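Local coordinates for flower-specific defensin (PDB 4AAZ), which acts as a plant defence peptide with antifungal activity and also retards the growth of lepidopteran insect pests, at residues A[19-31]-A[35-47]. Residues are numbered along the deposited sequence; the frame is centred on the assembly and turned at random.
Sequences PCRKACISEKFTD and SKILRRCLCTKPC. With PO4 (phosphate ion), chain F; EDO (1,2-ethanediol), chain D; EDO (1,2-ethanediol), chain C.
Two disulfides, C20–C41 and C24–C43, tie helix 17-26 to strand 41-46 and form the cysteine-stabilised alpha-beta motif of plant defensins: cysteines one helical turn apart meet two cysteines of a C-X-C strand. The bridges twist in opposite senses, with chi3 of 91° at C20–C41 and -78° at C24–C43. C24 SG also lies 3.6 Å from C41 SG, so the sulfurs form one buried cluster between helix and strand.

Beyond the helix, which closes in a Schellman motif with K28 at its positive-phi position, F29 lies against the strand, its ring held between C43 and K45 on opposite faces. C43 CB sits over one face, 3.5 Å from the centroid, as a CH-pi contact, while C43 SG approaches obliquely. The K45 side chain is extended beyond CG and slants past CD2 and CE2, bringing NZ over the other face to 4.8 Å from the F29 centroid in an off-centre cation-pi contact. Water 1 accepts from K45 NZ and donates to E27 O, lying over the rim of the F29 face opposite C43 CB; K45 is thus linked to the backbone just past the helix as well as to the ring.

T30 and D31 both face T44 in a classic beta bulge. T44 O receives T30 N at 3.0 Å and, more weakly, D31 N; T44 N returns a bond to D31 O at 2.9 Å. Away from this interface, the loop before the strand cradles a phosphate, probably from the crystallisation liquor, with S35 OG, L38 N and R40 as donors.

With OG1 placed between its backbone N and carbonyl carbon (chi1 50°), T44 meets two waters: water 3 links it to T30 OG1, and water 4, 2.7 Å from T44 OG1, donates to D31 OD2.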
loop_
_atom_site.group_PDB
_atom_site.type_symbol
_atom_site.label_atom_id
_atom_site.label_comp_id
_atom_site.label_asym_id
_atom_site.label_seq_id
_atom_site.Cartn_x
_atom_site.Cartn_y
_atom_site.Cartn_z
ATOM N N PRO A 19 -1.962 5.239 7.225
ATOM C CA PRO A 19 -1.795 3.884 7.760
ATOM C C PRO A 19 -1.385 2.869 6.698
ATOM O O PRO A 19 -0.782 1.839 7.011
ATOM C CB PRO A 19 -3.172 3.565 8.328
ATOM C CG PRO A 19 -4.107 4.394 7.540
ATOM C CD PRO A 19 -3.356 5.696 7.319
ATOM N N CYS A 20 -1.751 3.124 5.441
ATOM C CA CYS A 20 -1.392 2.246 4.337
ATOM C C CYS A 20 0.100 2.390 4.001
ATOM O O CYS A 20 0.829 1.403 3.880
ATOM C CB CYS A 20 -2.262 2.578 3.120
ATOM S SG CYS A 20 -1.742 1.744 1.590
ATOM N N ARG A 21 0.571 3.622 3.857
ATOM C CA ARG A 21 1.997 3.845 3.699
ATOM C C ARG A 21 2.791 3.220 4.842
ATOM O O ARG A 21 3.823 2.580 4.618
ATOM C CB ARG A 21 2.288 5.349 3.593
ATOM C CG ARG A 21 3.788 5.672 3.624
ATOM C CD ARG A 21 4.171 7.090 3.260
ATOM N NE ARG A 21 3.373 8.048 3.999
ATOM C CZ ARG A 21 3.054 9.269 3.581
ATOM N NH1 ARG A 21 3.520 9.743 2.424
ATOM N NH2 ARG A 21 2.240 10.016 4.313
ATOM N N LYS A 22 2.309 3.378 6.064
ATOM C CA LYS A 22 3.024 2.823 7.204
ATOM C C LYS A 22 3.119 1.306 7.081
ATOM O O LYS A 22 4.185 0.734 7.275
ATOM C CB LYS A 22 2.344 3.242 8.508
ATOM C CG LYS A 22 3.030 2.731 9.786
ATOM C CD LYS A 22 2.254 3.166 11.015
ATOM C CE LYS A 22 1.327 2.109 11.506
ATOM N NZ LYS A 22 2.107 1.036 12.199
ATOM N N ALA A 23 2.012 0.644 6.775
ATOM C CA ALA A 23 2.031 -0.805 6.603
ATOM C C ALA A 23 2.997 -1.221 5.524
ATOM O O ALA A 23 3.782 -2.141 5.687
ATOM C CB ALA A 23 0.610 -1.292 6.282
ATOM N N CYS A 24 2.944 -0.546 4.384
ATOM C CA CYS A 24 3.812 -0.886 3.270
ATOM C C CYS A 24 5.281 -0.723 3.603
ATOM O O CYS A 24 6.110 -1.561 3.243
ATOM C CB CYS A 24 3.413 -0.060 2.061
ATOM S SG CYS A 24 1.796 -0.571 1.366
ATOM N N ILE A 25 5.612 0.371 4.285
ATOM C CA ILE A 25 7.005 0.584 4.691
ATOM C C ILE A 25 7.422 -0.503 5.691
ATOM O O ILE A 25 8.553 -0.989 5.658
ATOM C CB ILE A 25 7.217 2.039 5.193
ATOM C CG1 ILE A 25 7.052 2.967 4.001
ATOM C CG2 ILE A 25 8.584 2.219 5.812
ATOM C CD1 ILE A 25 7.090 4.458 4.332
ATOM N N SER A 26 6.517 -0.907 6.581
ATOM C CA SER A 26 6.762 -2.000 7.529
ATOM C C SER A 26 7.098 -3.289 6.809
ATOM O O SER A 26 7.810 -4.137 7.343
ATOM C CB SER A 26 5.545 -2.267 8.425
ATOM O OG SER A 26 5.307 -1.234 9.357
ATOM N N GLU A 27 6.561 -3.439 5.585
ATOM C CA GLU A 27 6.743 -4.619 4.751
ATOM C C GLU A 27 7.901 -4.469 3.762
ATOM O O GLU A 27 8.086 -5.296 2.897
ATOM C CB GLU A 27 5.459 -4.910 3.981
ATOM C CG GLU A 27 4.305 -5.338 4.851
ATOM C CD GLU A 27 2.996 -5.465 4.100
ATOM O OE1 GLU A 27 2.952 -6.126 3.041
ATOM O OE2 GLU A 27 1.966 -4.912 4.571
ATOM N N LYS A 28 8.685 -3.405 3.930
ATOM C CA LYS A 28 9.889 -3.152 3.129
ATOM C C LYS A 28 9.605 -2.691 1.710
ATOM O O LYS A 28 10.444 -2.819 0.827
ATOM C CB LYS A 28 10.878 -4.319 3.181
ATOM C CG LYS A 28 11.360 -4.629 4.586
ATOM C CD LYS A 28 12.345 -5.813 4.604
ATOM C CE LYS A 28 12.274 -6.584 5.917
ATOM N NZ LYS A 28 10.951 -7.291 6.102
ATOM N N PHE A 29 8.436 -2.103 1.501
ATOM C CA PHE A 29 8.177 -1.324 0.315
ATOM C C PHE A 29 8.553 0.115 0.614
ATOM O O PHE A 29 8.869 0.469 1.744
ATOM C CB PHE A 29 6.709 -1.453 -0.086
ATOM C CG PHE A 29 6.297 -2.847 -0.497
ATOM C CD1 PHE A 29 5.825 -3.740 0.451
ATOM C CD2 PHE A 29 6.365 -3.242 -1.826
ATOM C CE1 PHE A 29 5.441 -5.000 0.100
ATOM C CE2 PHE A 29 5.973 -4.512 -2.205
ATOM C CZ PHE A 29 5.520 -5.401 -1.242
ATOM N N THR A 30 8.509 0.975 -0.396
ATOM C CA THR A 30 8.902 2.353 -0.200
ATOM C C THR A 30 7.709 3.307 -0.073
ATOM O O THR A 30 7.888 4.444 0.357
ATOM C CB THR A 30 9.881 2.847 -1.273
ATOM O OG1 THR A 30 9.322 2.654 -2.561
ATOM C CG2 THR A 30 11.188 2.068 -1.220
ATOM N N ASP A 31 6.510 2.869 -0.443
ATOM C CA ASP A 31 5.307 3.677 -0.268
ATOM C C ASP A 31 4.091 2.765 -0.295
ATOM O O ASP A 31 4.176 1.591 -0.693
ATOM C CB ASP A 31 5.183 4.742 -1.372
ATOM C CG ASP A 31 4.045 5.727 -1.128
ATOM O OD1 ASP A 31 3.926 6.211 0.017
ATOM O OD2 ASP A 31 3.275 6.047 -2.072
ATOM N N SER A 35 -6.178 2.347 -3.623
ATOM C CA SER A 35 -6.837 2.272 -4.933
ATOM C C SER A 35 -8.236 2.879 -4.833
ATOM O O SER A 35 -8.757 3.089 -3.741
ATOM C CB SER A 35 -6.864 0.842 -5.450
ATOM O OG SER A 35 -7.798 0.052 -4.750
ATOM N N LYS A 36 -8.811 3.228 -5.980
ATOM C CA LYS A 36 -10.068 3.975 -5.972
ATOM C C LYS A 36 -11.307 3.114 -5.899
ATOM O O LYS A 36 -12.311 3.524 -5.311
ATOM C CB LYS A 36 -10.169 4.900 -7.188
ATOM C CG LYS A 36 -9.276 6.128 -7.064
ATOM C CD LYS A 36 -9.651 7.215 -8.058
ATOM C CE LYS A 36 -9.370 6.785 -9.494
ATOM N NZ LYS A 36 -7.949 7.016 -9.880
ATOM N N ILE A 37 -11.275 1.921 -6.492
ATOM C CA ILE A 37 -12.503 1.179 -6.676
ATOM C C ILE A 37 -12.640 0.040 -5.672
ATOM O O ILE A 37 -13.565 0.046 -4.869
ATOM C CB ILE A 37 -12.662 0.706 -8.149
ATOM C CG1 ILE A 37 -12.656 1.928 -9.083
ATOM C CG2 ILE A 37 -13.907 -0.136 -8.310
ATOM C CD1 ILE A 37 -13.737 2.966 -8.740
ATOM N N LEU A 38 -11.702 -0.908 -5.666
ATOM C CA LEU A 38 -11.707 -1.945 -4.653
ATOM C C LEU A 38 -11.158 -1.410 -3.315
ATOM O O LEU A 38 -11.290 -2.060 -2.279
ATOM C CB LEU A 38 -10.928 -3.187 -5.104
ATOM C CG LEU A 38 -11.615 -4.017 -6.200
ATOM C CD1 LEU A 38 -10.617 -4.984 -6.871
ATOM C CD2 LEU A 38 -12.828 -4.779 -5.655
ATOM N N ARG A 39 -10.550 -0.221 -3.331
ATOM C CA ARG A 39 -10.101 0.471 -2.103
ATOM C C ARG A 39 -9.136 -0.422 -1.318
ATOM O O ARG A 39 -9.298 -0.685 -0.132
ATOM C CB ARG A 39 -11.285 0.973 -1.286
ATOM C CG ARG A 39 -12.182 1.835 -2.168
ATOM C CD ARG A 39 -13.028 2.785 -1.399
ATOM N NE ARG A 39 -14.130 2.083 -0.777
ATOM C CZ ARG A 39 -15.090 2.687 -0.084
ATOM N NH1 ARG A 39 -15.070 4.002 0.043
ATOM N NH2 ARG A 39 -16.060 1.971 0.468
ATOM N N ARG A 40 -8.121 -0.867 -2.033
ATOM C CA ARG A 40 -7.051 -1.674 -1.484
ATOM C C ARG A 40 -5.830 -0.810 -1.156
ATOM O O ARG A 40 -5.583 0.210 -1.805
ATOM C CB ARG A 40 -6.660 -2.735 -2.510
ATOM C CG ARG A 40 -7.843 -3.612 -2.927
ATOM C CD ARG A 40 -7.431 -4.752 -3.818
ATOM N NE ARG A 40 -7.026 -4.278 -5.128
ATOM C CZ ARG A 40 -6.127 -4.867 -5.890
ATOM N NH1 ARG A 40 -5.464 -5.939 -5.465
ATOM N NH2 ARG A 40 -5.897 -4.398 -7.103
ATOM N N CYS A 41 -5.056 -1.230 -0.153
ATOM C CA CYS A 41 -3.757 -0.625 0.096
ATOM C C CYS A 41 -2.730 -1.282 -0.806
ATOM O O CYS A 41 -2.435 -2.487 -0.636
ATOM C CB CYS A 41 -3.407 -0.813 1.559
ATOM S SG CYS A 41 -1.748 -0.255 2.006
ATOM N N LEU A 42 -2.238 -0.520 -1.780
ATOM C CA LEU A 42 -1.253 -1.018 -2.724
ATOM C C LEU A 42 0.099 -0.450 -2.384
ATOM O O LEU A 42 0.294 0.775 -2.359
ATOM C CB LEU A 42 -1.640 -0.665 -4.159
ATOM C CG LEU A 42 -3.007 -1.181 -4.610
ATOM C CD1 LEU A 42 -3.295 -0.703 -6.063
ATOM C CD2 LEU A 42 -3.074 -2.685 -4.511
ATOM N N CYS A 43 1.037 -1.349 -2.116
ATOM C CA CYS A 43 2.413 -0.966 -1.855
ATOM C C CYS A 43 3.189 -0.842 -3.156
ATOM O O CYS A 43 2.906 -1.565 -4.136
ATOM C CB CYS A 43 3.120 -2.001 -0.972
ATOM S SG CYS A 43 2.263 -2.396 0.572
ATOM N N THR A 44 4.180 0.037 -3.174
ATOM C CA THR A 44 5.042 0.178 -4.332
ATOM C C THR A 44 6.507 0.132 -3.927
ATOM O O THR A 44 6.878 0.574 -2.828
ATOM C CB THR A 44 4.771 1.479 -5.105
ATOM O OG1 THR A 44 4.767 2.596 -4.210
ATOM C CG2 THR A 44 3.446 1.410 -5.797
ATOM N N LYS A 45 7.342 -0.417 -4.807
ATOM C CA LYS A 45 8.793 -0.323 -4.650
ATOM C C LYS A 45 9.406 -0.499 -6.025
ATOM O O LYS A 45 8.731 -1.000 -6.929
ATOM C CB LYS A 45 9.319 -1.381 -3.662
ATOM C CG LYS A 45 9.201 -2.824 -4.112
ATOM C CD LYS A 45 9.733 -3.760 -3.035
ATOM C CE LYS A 45 9.578 -5.214 -3.405
ATOM N NZ LYS A 45 10.071 -6.100 -2.302
ATOM N N PRO A 46 10.666 -0.101 -6.211
ATOM C CA PRO A 46 11.335 -0.286 -7.497
ATOM C C PRO A 46 11.380 -1.751 -7.880
ATOM O O PRO A 46 11.558 -2.627 -7.035
ATOM C CB PRO A 46 12.748 0.254 -7.244
ATOM C CG PRO A 46 12.534 1.309 -6.168
ATOM C CD PRO A 46 11.497 0.663 -5.262
ATOM N N CYS A 47 11.238 -2.014 -9.169
ATOM C CA CYS A 47 11.287 -3.364 -9.698
ATOM C C CYS A 47 11.890 -3.390 -11.089
ATOM O O CYS A 47 12.249 -2.317 -11.601
ATOM C CB CYS A 47 9.912 -3.965 -9.755
ATOM S SG CYS A 47 8.790 -3.142 -10.902
ATOM O OXT CYS A 47 12.042 -4.474 -11.677
HETATM P P PO4 F . -8.390 -1.673 -7.794
HETATM O O1 PO4 F . -7.976 -1.977 -6.394
HETATM O O2 PO4 F . -7.605 -0.521 -8.379
HETATM O O3 PO4 F . -7.988 -2.874 -8.609
HETATM O O4 PO4 F . -9.826 -1.385 -7.835
HETATM C C1 EDO D . -14.729 -1.648 -2.194
HETATM O O1 EDO D . -14.842 -0.750 -1.089
HETATM C C2 EDO D . -14.230 -2.973 -1.650
HETATM O O2 EDO D . -15.110 -3.356 -0.576
HETATM C C1 EDO C . 5.447 10.564 -0.817
HETATM O O1 EDO C . 6.779 10.928 -0.361
HETATM C C2 EDO C . 5.295 9.049 -0.893
HETATM O O2 EDO C . 5.258 8.516 0.425
HETATM O O HOH W 1 8.864 -6.058 0.188
HETATM O O HOH W 2 12.465 -4.844 -0.229
HETATM O O HOH W 3 7.197 3.726 -3.983
HETATM O O HOH W 4 2.420 3.605 -3.239
#